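Local coordinates for protein gamma-resorcylate decarboxylase (Polaromonas, PDB 4QRO) that probably catalyses the manganese-dependent, reversible decarboxylation of gamma-resorcylate (2,6-dihydroxybenzoate) to resorcinol, as a member of the amidohydrolase superfamily, at residues A[2-7]-A[282-287]; A[229-234]-A[248-253]; A[263-268]-A[294-299]. All coordinates share one frame; numbering follows the deposited sequence.

From the N terminus, 2-7 enters the first strand and meets 282-287 some 275 residues later, so contact 1 closes a loop that takes in most of the chain and brings the amidohydrolase barrel's first and last strands together. Contact 2 (229-234 with 248-253) falls within that span and closes a 13-residue excursion without helix or strand, joining helix 223-232 to helix 249-256. Contact 3 opens at 263-268, before contact 1 closes, and finishes at 294-299, after it: the two cross. It ties the loop leading into helix 267-276 to helix 293-302. Centres of contacts 1 and 3 lie about 11 Å apart; Thr286 packs on Phe265 and Ala296, Phe284 on Ala296. Contacts 2 and 3 both reach the second subunit.

Contact 1 of 3, residues A[2-7]-A[282-287]; sequences NGKIAL and ILFSTD. With MN (manganese (II) ion), chain K; 38L (2-nitrobenzene-1,3-diol), chain M.
Ala6 and Ser285 have the nearest CA atoms across the contact, 4.3 Å apart, and the end-to-end directions of 4-7 and 283-286 differ by 81°, so the pair is a crossing of the chains and not a ladder of strand bonds. One hydrogen bond spans it: Leu7 N donates to Ser285 OG at 2.9 Å with an N-H...O angle of 155°. The same hydroxyl gives its proton to Phe284 O at 2.6 Å, so OG is gripped from two directions. With an alanine at Ser285, the Leu7 amide and the Phe284 carbonyl would probably both lose this partner, and the Leu7 side chain would lose the OG atom it packs against. Leu7 also brings CD1 to within 3.9 Å of Leu283 CD1. Phe284, its CG anti to the backbone N (chi1 177°), brings its ring up against Lys4 and Ile5: Lys4 CD sits over one face, 4.1 Å from the centroid, while Ile5 O lies in plane at the edge. Beyond the ring, Lys4 NZ is hydrogen-bonded to Met1 O and His50 O. These contacts join the first and last strands of an amidohydrolase barrel. Asp287, two residues past Ser285, binds manganese through OD1 at 2.2 Å, alongside Glu8, His10, His164 and the nitroresorcinol; the Leu7-Ser285 bond ties the strand that runs on to Glu8 and His10 to the segment that carries Asp287.

Contact 2 of 3, residues A[229-234]-A[248-253]; sequences RIDHRN and KIVDYF
Ile230 starts the contact with a hydrophobic touch, CG2 resting 3.9 Å from Ile249 CG1, the two side chains crossing at about a right angle. Asp231 follows and carries the polar part, its carboxylate reaching the start of helix 249-256 with both oxygens. Ile249 N donates to Asp231 OD1 at 2.8 Å (146° at the hydrogen), meeting it on the syn side, a little out of the carboxylate plane. Val250 N donates to the syn lone pair of Asp231 OD2 at 2.9 Å (156°). A CG anti to the carbonyl carbon, chi1 -70°, aims the fork at these two amides. Two bonds from one flat group fix its rotation, and the positive end of the helix dipole probably favours the charged carboxylate. His232 comes next, turned by a bond from ND1 to Trp228 O and stacked on the Trp228 ring; its NE2 lies 3.5 Å from Lys248 NZ. Farther on, Asn234, like Arg229 before the contact, hydrogen-bonds the inhibitor in the second subunit. The contact thus joins the C-terminal turn of helix 223-232 to the N-terminal turn of helix 249-256, with Tyr243 covering Asp231 and Ile249 and Leu198 of helix 188-202 touching both isoleucines.

Contact 3 of 3, residues A[263-268]-A[294-299]; sequences GNFRTQ and DHAADW. With ACT (acetate ion), chain L.
Phe265 and Trp299 bury most of the surface here, and the tight half of the contact is built around them. Phe265 CA stands over the centre of the indole six-membered ring, 3.8 Å from its centroid and 16° off the normal, a CH-pi contact, while Phe265 CB comes within 3.6 Å of Trp299 CG. Trp299 has CG anti to its backbone N (chi1 164°), which brings the indole beneath the backbone of the loop; Arg266 N is 3.6 Å from Trp299 CE2. The phenyl ring packs in turn on Ala296: Ala296 CA lies over its face, 3.8 Å from the centroid, and Ala296 CB is 3.5 Å from Phe265 CZ. The two aromatic planes meet obliquely at 37°. Phe265 is the centre of an inverse gamma turn, with a weak bond from Arg266 N to Asn264 O; the turn follows strand 257-260 and leads into helix 267-276 of the amidohydrolase barrel, just as helix 293-302 comes after strand 282-283. The other end is looser and wetter. A water accepts from Thr267 N at 2.9 Å and, weakly, from Trp299 NE1, bridging the helix start to the indole edge, and Thr267 OG1, at that edge, is hydrogen-bonded to Thr303. Arg266 points off to a salt bridge with Glu276 of the second subunit, and at the far margin Asp294 N donates to an acetate oxygen, O, at 3.0 Å, an ion probably left from crystallisation.

Contact 1 of 3, residues A[2-7]-A[282-287]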
loop_
_atom_site.group_PDB
_atom_site.type_symbol
_atom_site.label_atom_id
_atom_site.label_comp_id
_atom_site.label_asym_id
_atom_site.label_seq_id
_atom_site.Cartn_x
_atom_site.Cartn_y
_atom_site.Cartn_z
ATOM N N ASN A 2 4.077 -14.291 29.273
ATOM C CA ASN A 2 3.446 -15.583 29.018
ATOM C C ASN A 2 1.963 -15.423 28.692
ATOM O O ASN A 2 1.345 -14.398 28.987
ATOM C CB ASN A 2 3.585 -16.519 30.231
ATOM C CG ASN A 2 4.993 -17.058 30.408
ATOM O OD1 ASN A 2 5.701 -17.330 29.437
ATOM N ND2 ASN A 2 5.400 -17.231 31.661
ATOM N N GLY A 3 1.395 -16.450 28.074
ATOM C CA GLY A 3 -0.024 -16.474 27.799
ATOM C C GLY A 3 -0.452 -15.837 26.485
ATOM O O GLY A 3 -1.646 -15.589 26.306
ATOM N N LYS A 4 0.477 -15.581 25.555
ATOM C CA LYS A 4 0.089 -14.934 24.301
ATOM C C LYS A 4 -0.668 -15.892 23.391
ATOM O O LYS A 4 -0.518 -17.132 23.457
ATOM C CB LYS A 4 1.278 -14.342 23.530
ATOM C CG LYS A 4 1.941 -13.153 24.215
ATOM C CD LYS A 4 3.079 -12.553 23.398
ATOM C CE LYS A 4 4.257 -13.501 23.172
ATOM N NZ LYS A 4 5.146 -13.706 24.347
ATOM N N ILE A 5 -1.509 -15.293 22.568
ATOM C CA ILE A 5 -2.263 -16.016 21.576
ATOM C C ILE A 5 -1.801 -15.497 20.214
ATOM O O ILE A 5 -1.649 -14.296 20.022
ATOM C CB ILE A 5 -3.781 -15.807 21.764
ATOM C CG1 ILE A 5 -4.238 -16.338 23.137
ATOM C CG2 ILE A 5 -4.548 -16.434 20.608
ATOM C CD1 ILE A 5 -5.626 -15.891 23.535
ATOM N N ALA A 6 -1.545 -16.417 19.298
ATOM C CA ALA A 6 -1.010 -16.092 17.977
ATOM C C ALA A 6 -1.906 -16.738 16.947
ATOM O O ALA A 6 -2.394 -17.853 17.186
ATOM C CB ALA A 6 0.410 -16.571 17.887
ATOM N N LEU A 7 -2.234 -16.025 15.870
ATOM C CA LEU A 7 -3.206 -16.534 14.882
ATOM C C LEU A 7 -2.896 -16.388 13.393
ATOM O O LEU A 7 -3.799 -16.469 12.573
ATOM C CB LEU A 7 -4.607 -15.947 15.161
ATOM C CG LEU A 7 -4.767 -14.425 15.127
ATOM C CD1 LEU A 7 -6.119 -14.047 14.555
ATOM C CD2 LEU A 7 -4.565 -13.818 16.515
ATOM N N ILE A 282 -6.118 -4.736 17.436
ATOM C CA ILE A 282 -4.809 -5.224 17.046
ATOM C C ILE A 282 -4.479 -6.505 17.831
ATOM O O ILE A 282 -4.655 -6.558 19.037
ATOM C CB ILE A 282 -3.740 -4.128 17.228
ATOM C CG1 ILE A 282 -4.137 -2.930 16.347
ATOM C CG2 ILE A 282 -2.387 -4.631 16.761
ATOM C CD1 ILE A 282 -3.277 -1.698 16.534
ATOM N N LEU A 283 -4.052 -7.536 17.098
ATOM C CA LEU A 283 -3.774 -8.835 17.644
ATOM C C LEU A 283 -2.325 -9.249 17.378
ATOM O O LEU A 283 -1.838 -9.100 16.268
ATOM C CB LEU A 283 -4.703 -9.868 16.997
ATOM C CG LEU A 283 -6.191 -9.494 16.840
ATOM C CD1 LEU A 283 -7.008 -10.597 16.170
ATOM C CD2 LEU A 283 -6.791 -9.198 18.174
ATOM N N PHE A 284 -1.672 -9.818 18.393
ATOM C CA PHE A 284 -0.364 -10.425 18.214
ATOM C C PHE A 284 -0.470 -11.601 17.247
ATOM O O PHE A 284 -1.454 -12.323 17.251
ATOM C CB PHE A 284 0.231 -10.862 19.561
ATOM C CG PHE A 284 1.571 -11.568 19.443
ATOM C CD1 PHE A 284 2.728 -10.875 19.132
ATOM C CD2 PHE A 284 1.657 -12.938 19.610
ATOM C CE1 PHE A 284 3.943 -11.534 19.050
ATOM C CE2 PHE A 284 2.852 -13.595 19.512
ATOM C CZ PHE A 284 4.004 -12.900 19.214
ATOM N N SER A 285 0.514 -11.729 16.363
ATOM C CA SER A 285 0.690 -12.937 15.547
ATOM C C SER A 285 2.106 -12.906 15.029
ATOM O O SER A 285 2.762 -11.872 15.109
ATOM C CB SER A 285 -0.304 -12.995 14.389
ATOM O OG SER A 285 -1.605 -13.323 14.881
ATOM N N THR A 286 2.580 -14.035 14.521
ATOM C CA THR A 286 3.968 -14.172 14.157
ATOM C C THR A 286 4.207 -14.373 12.652
ATOM O O THR A 286 5.169 -13.817 12.119
ATOM C CB THR A 286 4.630 -15.346 14.925
ATOM O OG1 THR A 286 4.101 -16.577 14.443
ATOM C CG2 THR A 286 4.379 -15.258 16.410
ATOM N N ASP A 287 3.332 -15.140 11.969
ATOM C CA ASP A 287 3.579 -15.638 10.604
ATOM C C ASP A 287 4.598 -16.796 10.560
ATOM O O ASP A 287 5.168 -17.077 9.522
ATOM C CB ASP A 287 4.020 -14.523 9.666
ATOM C CG ASP A 287 3.495 -14.700 8.243
ATOM O OD1 ASP A 287 2.833 -15.733 7.917
ATOM O OD2 ASP A 287 3.748 -13.771 7.447
HETATM MN MN MN K . 1.206 -15.754 6.495
HETATM O OAK 38L M . 2.160 -14.097 5.134
HETATM N NAG 38L M . 3.271 -14.026 4.685
HETATM O OAJ 38L M . 3.783 -12.914 4.566
HETATM C CAA 38L M . 3.950 -15.213 4.315
HETATM C CAF 38L M . 5.221 -15.089 3.763
HETATM O OAH 38L M . 6.055 -14.105 4.204
HETATM C CAE 38L M . 5.647 -15.965 2.764
HETATM C CAD 38L M . 4.825 -17.006 2.347
HETATM C CAC 38L M . 3.625 -17.242 3.013
HETATM C CAB 38L M . 3.207 -16.376 4.022
HETATM O OAI 38L M . 2.058 -16.665 4.708
#

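Contact 2 of 3, residues A[229-234]-A[248-253]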
loop_
_atom_site.group_PDB
_atom_site.type_symbol
_atom_site.label_atom_id
_atom_site.label_comp_id
_atom_site.label_asym_id
_atom_site.label_seq_id
_atom_site.Cartn_x
_atom_site.Cartn_y
_atom_site.Cartn_z
ATOM N N ARG A 229 -6.716 9.273 3.342
ATOM C CA ARG A 229 -6.755 9.678 1.922
ATOM C C ARG A 229 -7.799 8.902 1.083
ATOM O O ARG A 229 -8.400 9.454 0.153
ATOM C CB ARG A 229 -5.357 9.563 1.333
ATOM C CG ARG A 229 -5.223 9.976 -0.132
ATOM C CD ARG A 229 -3.742 10.133 -0.458
ATOM N NE ARG A 229 -3.440 10.113 -1.880
ATOM C CZ ARG A 229 -3.769 11.074 -2.740
ATOM N NH1 ARG A 229 -4.430 12.169 -2.337
ATOM N NH2 ARG A 229 -3.435 10.939 -4.019
ATOM N N ILE A 230 -8.010 7.624 1.401
ATOM C CA ILE A 230 -9.015 6.823 0.701
ATOM C C ILE A 230 -10.364 7.578 0.641
ATOM O O ILE A 230 -10.976 7.639 -0.433
ATOM C CB ILE A 230 -9.188 5.404 1.327
ATOM C CG1 ILE A 230 -7.962 4.541 1.006
ATOM C CG2 ILE A 230 -10.452 4.707 0.814
ATOM C CD1 ILE A 230 -7.912 3.239 1.757
ATOM N N ASP A 231 -10.826 8.118 1.778
ATOM C CA ASP A 231 -12.152 8.827 1.844
ATOM C C ASP A 231 -12.032 10.328 1.569
ATOM O O ASP A 231 -12.923 10.927 0.970
ATOM C CB ASP A 231 -12.793 8.693 3.218
ATOM C CG ASP A 231 -13.270 7.289 3.514
ATOM O OD1 ASP A 231 -14.010 6.729 2.674
ATOM O OD2 ASP A 231 -12.919 6.759 4.603
ATOM N N HIS A 232 -10.943 10.935 2.038
ATOM C CA HIS A 232 -10.869 12.390 2.110
ATOM C C HIS A 232 -10.148 13.080 0.958
ATOM O O HIS A 232 -10.114 14.305 0.914
ATOM C CB HIS A 232 -10.271 12.816 3.442
ATOM C CG HIS A 232 -11.112 12.437 4.616
ATOM N ND1 HIS A 232 -10.975 11.230 5.272
ATOM C CD2 HIS A 232 -12.123 13.088 5.235
ATOM C CE1 HIS A 232 -11.852 11.161 6.256
ATOM N NE2 HIS A 232 -12.557 12.280 6.264
ATOM N N ARG A 233 -9.575 12.324 0.025
ATOM C CA ARG A 233 -8.976 12.949 -1.179
ATOM C C ARG A 233 -9.994 13.832 -1.898
ATOM O O ARG A 233 -11.189 13.509 -1.979
ATOM C CB ARG A 233 -8.398 11.921 -2.154
ATOM C CG ARG A 233 -9.411 11.168 -3.010
ATOM C CD ARG A 233 -10.428 10.388 -2.200
ATOM N NE ARG A 233 -11.431 9.753 -3.058
ATOM C CZ ARG A 233 -12.515 10.349 -3.530
ATOM N NH1 ARG A 233 -12.788 11.627 -3.225
ATOM N NH2 ARG A 233 -13.348 9.655 -4.293
ATOM N N ASN A 234 -9.504 14.964 -2.419
ATOM C CA ASN A 234 -10.331 15.922 -3.130
ATOM C C ASN A 234 -11.546 16.330 -2.283
ATOM O O ASN A 234 -12.673 16.380 -2.776
ATOM C CB ASN A 234 -10.805 15.357 -4.468
ATOM C CG ASN A 234 -9.704 14.688 -5.271
ATOM O OD1 ASN A 234 -9.930 13.632 -5.873
ATOM N ND2 ASN A 234 -8.542 15.284 -5.305
ATOM N N LYS A 248 -18.593 5.889 4.801
ATOM C CA LYS A 248 -17.157 6.070 4.500
ATOM C C LYS A 248 -16.431 4.737 4.626
ATOM O O LYS A 248 -16.809 3.894 5.447
ATOM C CB LYS A 248 -16.532 7.085 5.470
ATOM C CG LYS A 248 -17.064 8.509 5.363
ATOM C CD LYS A 248 -16.610 9.308 6.581
ATOM C CE LYS A 248 -16.995 10.770 6.486
ATOM N NZ LYS A 248 -15.936 11.538 5.785
ATOM N N ILE A 249 -15.395 4.522 3.807
ATOM C CA ILE A 249 -14.607 3.296 3.918
ATOM C C ILE A 249 -14.070 3.152 5.366
ATOM O O ILE A 249 -14.104 2.065 5.942
ATOM C CB ILE A 249 -13.454 3.270 2.880
ATOM C CG1 ILE A 249 -13.992 3.267 1.435
ATOM C CG2 ILE A 249 -12.486 2.123 3.154
ATOM C CD1 ILE A 249 -14.983 2.152 1.113
ATOM N N VAL A 250 -13.611 4.250 5.964
ATOM C CA VAL A 250 -13.045 4.207 7.304
ATOM C C VAL A 250 -14.043 3.676 8.350
ATOM O O VAL A 250 -13.632 3.084 9.354
ATOM C CB VAL A 250 -12.475 5.579 7.750
ATOM C CG1 VAL A 250 -13.595 6.587 8.020
ATOM C CG2 VAL A 250 -11.601 5.419 8.999
ATOM N N ASP A 251 -15.336 3.877 8.119
ATOM C CA ASP A 251 -16.372 3.352 9.032
ATOM C C ASP A 251 -16.344 1.821 9.070
ATOM O O ASP A 251 -16.357 1.231 10.142
ATOM C CB ASP A 251 -17.781 3.844 8.645
ATOM C CG ASP A 251 -17.960 5.350 8.843
ATOM O OD1 ASP A 251 -17.411 5.899 9.803
ATOM O OD2 ASP A 251 -18.627 5.986 8.014
ATOM N N TYR A 252 -16.250 1.182 7.911
ATOM C CA TYR A 252 -16.214 -0.301 7.842
ATOM C C TYR A 252 -14.894 -0.859 8.350
ATOM O O TYR A 252 -14.846 -1.873 9.033
ATOM C CB TYR A 252 -16.493 -0.775 6.405
ATOM C CG TYR A 252 -17.792 -0.193 5.857
ATOM C CD1 TYR A 252 -19.019 -0.527 6.428
ATOM C CD2 TYR A 252 -17.782 0.712 4.813
ATOM C CE1 TYR A 252 -20.201 -0.005 5.946
ATOM C CE2 TYR A 252 -18.952 1.259 4.329
ATOM C CZ TYR A 252 -20.162 0.893 4.892
ATOM O OH TYR A 252 -21.325 1.452 4.414
ATOM N N PHE A 253 -13.815 -0.154 8.066
ATOM C CA PHE A 253 -12.515 -0.521 8.606
ATOM C C PHE A 253 -12.540 -0.522 10.131
ATOM O O PHE A 253 -12.071 -1.478 10.797
ATOM C CB PHE A 253 -11.459 0.470 8.070
ATOM C CG PHE A 253 -10.036 0.056 8.321
ATOM C CD1 PHE A 253 -9.562 -1.167 7.867
ATOM C CD2 PHE A 253 -9.141 0.924 8.975
ATOM C CE1 PHE A 253 -8.235 -1.545 8.094
ATOM C CE2 PHE A 253 -7.825 0.544 9.197
ATOM C CZ PHE A 253 -7.367 -0.684 8.755
#

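Contact 3 of 3, residues A[263-268]-A[294-299]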
loop_
_atom_site.group_PDB
_atom_site.type_symbol
_atom_site.label_atom_id
_atom_site.label_comp_id
_atom_site.label_asym_id
_atom_site.label_seq_id
_atom_site.Cartn_x
_atom_site.Cartn_y
_atom_site.Cartn_z
ATOM N N GLY A 263 4.534 -10.621 10.713
ATOM C CA GLY A 263 5.533 -10.229 9.741
ATOM C C GLY A 263 5.738 -8.735 9.623
ATOM O O GLY A 263 6.212 -8.266 8.600
ATOM N N ASN A 264 5.397 -7.972 10.655
ATOM C CA ASN A 264 5.550 -6.503 10.566
ATOM C C ASN A 264 5.935 -5.934 11.945
ATOM O O ASN A 264 5.193 -5.196 12.616
ATOM C CB ASN A 264 4.301 -5.871 9.932
ATOM C CG ASN A 264 4.619 -4.586 9.135
ATOM O OD1 ASN A 264 5.681 -3.969 9.307
ATOM N ND2 ASN A 264 3.690 -4.179 8.284
ATOM N N PHE A 265 7.128 -6.350 12.372
ATOM C CA PHE A 265 7.625 -6.124 13.730
ATOM C C PHE A 265 8.321 -4.763 13.797
ATOM O O PHE A 265 9.560 -4.678 13.960
ATOM C CB PHE A 265 8.585 -7.234 14.111
ATOM C CG PHE A 265 8.076 -8.627 13.777
ATOM C CD1 PHE A 265 6.764 -8.998 14.075
ATOM C CD2 PHE A 265 8.911 -9.552 13.156
ATOM C CE1 PHE A 265 6.296 -10.264 13.765
ATOM C CE2 PHE A 265 8.450 -10.835 12.846
ATOM C CZ PHE A 265 7.149 -11.186 13.143
ATOM N N ARG A 266 7.488 -3.733 13.668
ATOM C CA ARG A 266 7.940 -2.354 13.499
ATOM C C ARG A 266 7.078 -1.450 14.390
ATOM O O ARG A 266 5.846 -1.298 14.186
ATOM C CB ARG A 266 7.837 -1.952 12.035
ATOM C CG ARG A 266 8.436 -0.573 11.724
ATOM C CD ARG A 266 9.892 -0.496 12.114
ATOM N NE ARG A 266 10.581 0.655 11.524
ATOM C CZ ARG A 266 11.889 0.851 11.599
ATOM N NH1 ARG A 266 12.637 -0.023 12.263
ATOM N NH2 ARG A 266 12.455 1.936 11.021
ATOM N N THR A 267 7.720 -0.872 15.396
ATOM C CA THR A 267 7.035 -0.082 16.396
ATOM C C THR A 267 6.345 1.134 15.786
ATOM O O THR A 267 5.187 1.403 16.104
ATOM C CB THR A 267 8.004 0.318 17.522
ATOM O OG1 THR A 267 8.416 -0.865 18.209
ATOM C CG2 THR A 267 7.371 1.268 18.515
ATOM N N GLN A 268 7.031 1.864 14.906
ATOM C CA GLN A 268 6.364 3.023 14.261
ATOM C C GLN A 268 5.044 2.633 13.590
ATOM O O GLN A 268 4.049 3.361 13.658
ATOM C CB GLN A 268 7.287 3.673 13.223
ATOM C CG GLN A 268 8.510 4.346 13.801
ATOM C CD GLN A 268 9.739 3.467 13.814
ATOM O OE1 GLN A 268 9.685 2.278 14.169
ATOM N NE2 GLN A 268 10.873 4.060 13.479
ATOM N N ASP A 294 10.857 -16.290 17.727
ATOM C CA ASP A 294 11.641 -15.453 18.658
ATOM C C ASP A 294 11.723 -13.984 18.206
ATOM O O ASP A 294 11.635 -13.072 19.043
ATOM C CB ASP A 294 13.030 -16.046 19.006
ATOM C CG ASP A 294 13.981 -16.163 17.808
ATOM O OD1 ASP A 294 13.577 -15.948 16.651
ATOM O OD2 ASP A 294 15.162 -16.507 18.048
ATOM N N HIS A 295 11.850 -13.765 16.902
ATOM C CA HIS A 295 11.773 -12.397 16.305
ATOM C C HIS A 295 10.455 -11.678 16.648
ATOM O O HIS A 295 10.466 -10.561 17.149
ATOM C CB HIS A 295 11.925 -12.428 14.783
ATOM C CG HIS A 295 13.297 -12.823 14.311
ATOM N ND1 HIS A 295 13.618 -12.926 12.970
ATOM C CD2 HIS A 295 14.418 -13.169 14.996
ATOM C CE1 HIS A 295 14.891 -13.277 12.852
ATOM N NE2 HIS A 295 15.392 -13.448 14.066
ATOM N N ALA A 296 9.328 -12.335 16.401
ATOM C CA ALA A 296 8.010 -11.759 16.694
ATOM C C ALA A 296 7.879 -11.427 18.179
ATOM O O ALA A 296 7.537 -10.307 18.554
ATOM C CB ALA A 296 6.919 -12.710 16.272
ATOM N N ALA A 297 8.155 -12.408 19.023
ATOM C CA ALA A 297 7.923 -12.284 20.449
ATOM C C ALA A 297 8.834 -11.283 21.139
ATOM O O ALA A 297 8.395 -10.541 22.022
ATOM C CB ALA A 297 8.048 -13.647 21.111
ATOM N N ASP A 298 10.118 -11.317 20.810
ATOM C CA ASP A 298 11.089 -10.355 21.379
ATOM C C ASP A 298 10.756 -8.893 21.007
ATOM O O ASP A 298 10.889 -7.976 21.829
ATOM C CB ASP A 298 12.498 -10.700 20.881
ATOM C CG ASP A 298 13.050 -11.972 21.529
ATOM O OD1 ASP A 298 12.471 -12.446 22.537
ATOM O OD2 ASP A 298 14.069 -12.484 21.038
ATOM N N TRP A 299 10.368 -8.678 19.757
ATOM C CA TRP A 299 9.915 -7.353 19.343
ATOM C C TRP A 299 8.689 -6.932 20.148
ATOM O O TRP A 299 8.678 -5.853 20.741
ATOM C CB TRP A 299 9.612 -7.282 17.847
ATOM C CG TRP A 299 8.799 -6.049 17.538
ATOM C CD1 TRP A 299 9.264 -4.759 17.440
ATOM C CD2 TRP A 299 7.391 -5.984 17.333
ATOM N NE1 TRP A 299 8.237 -3.910 17.187
ATOM C CE2 TRP A 299 7.063 -4.631 17.150
ATOM C CE3 TRP A 299 6.363 -6.944 17.312
ATOM C CZ2 TRP A 299 5.757 -4.215 16.881
ATOM C CZ3 TRP A 299 5.078 -6.541 17.049
ATOM C CH2 TRP A 299 4.772 -5.178 16.848
HETATM C C ACT L . 12.640 -19.406 16.573
HETATM O O ACT L . 11.631 -18.794 16.204
HETATM O OXT ACT L . 13.153 -19.144 17.682
HETATM C CH3 ACT L . 13.226 -20.459 15.671
HETATM O O HOH W 1 10.433 -1.685 15.948
#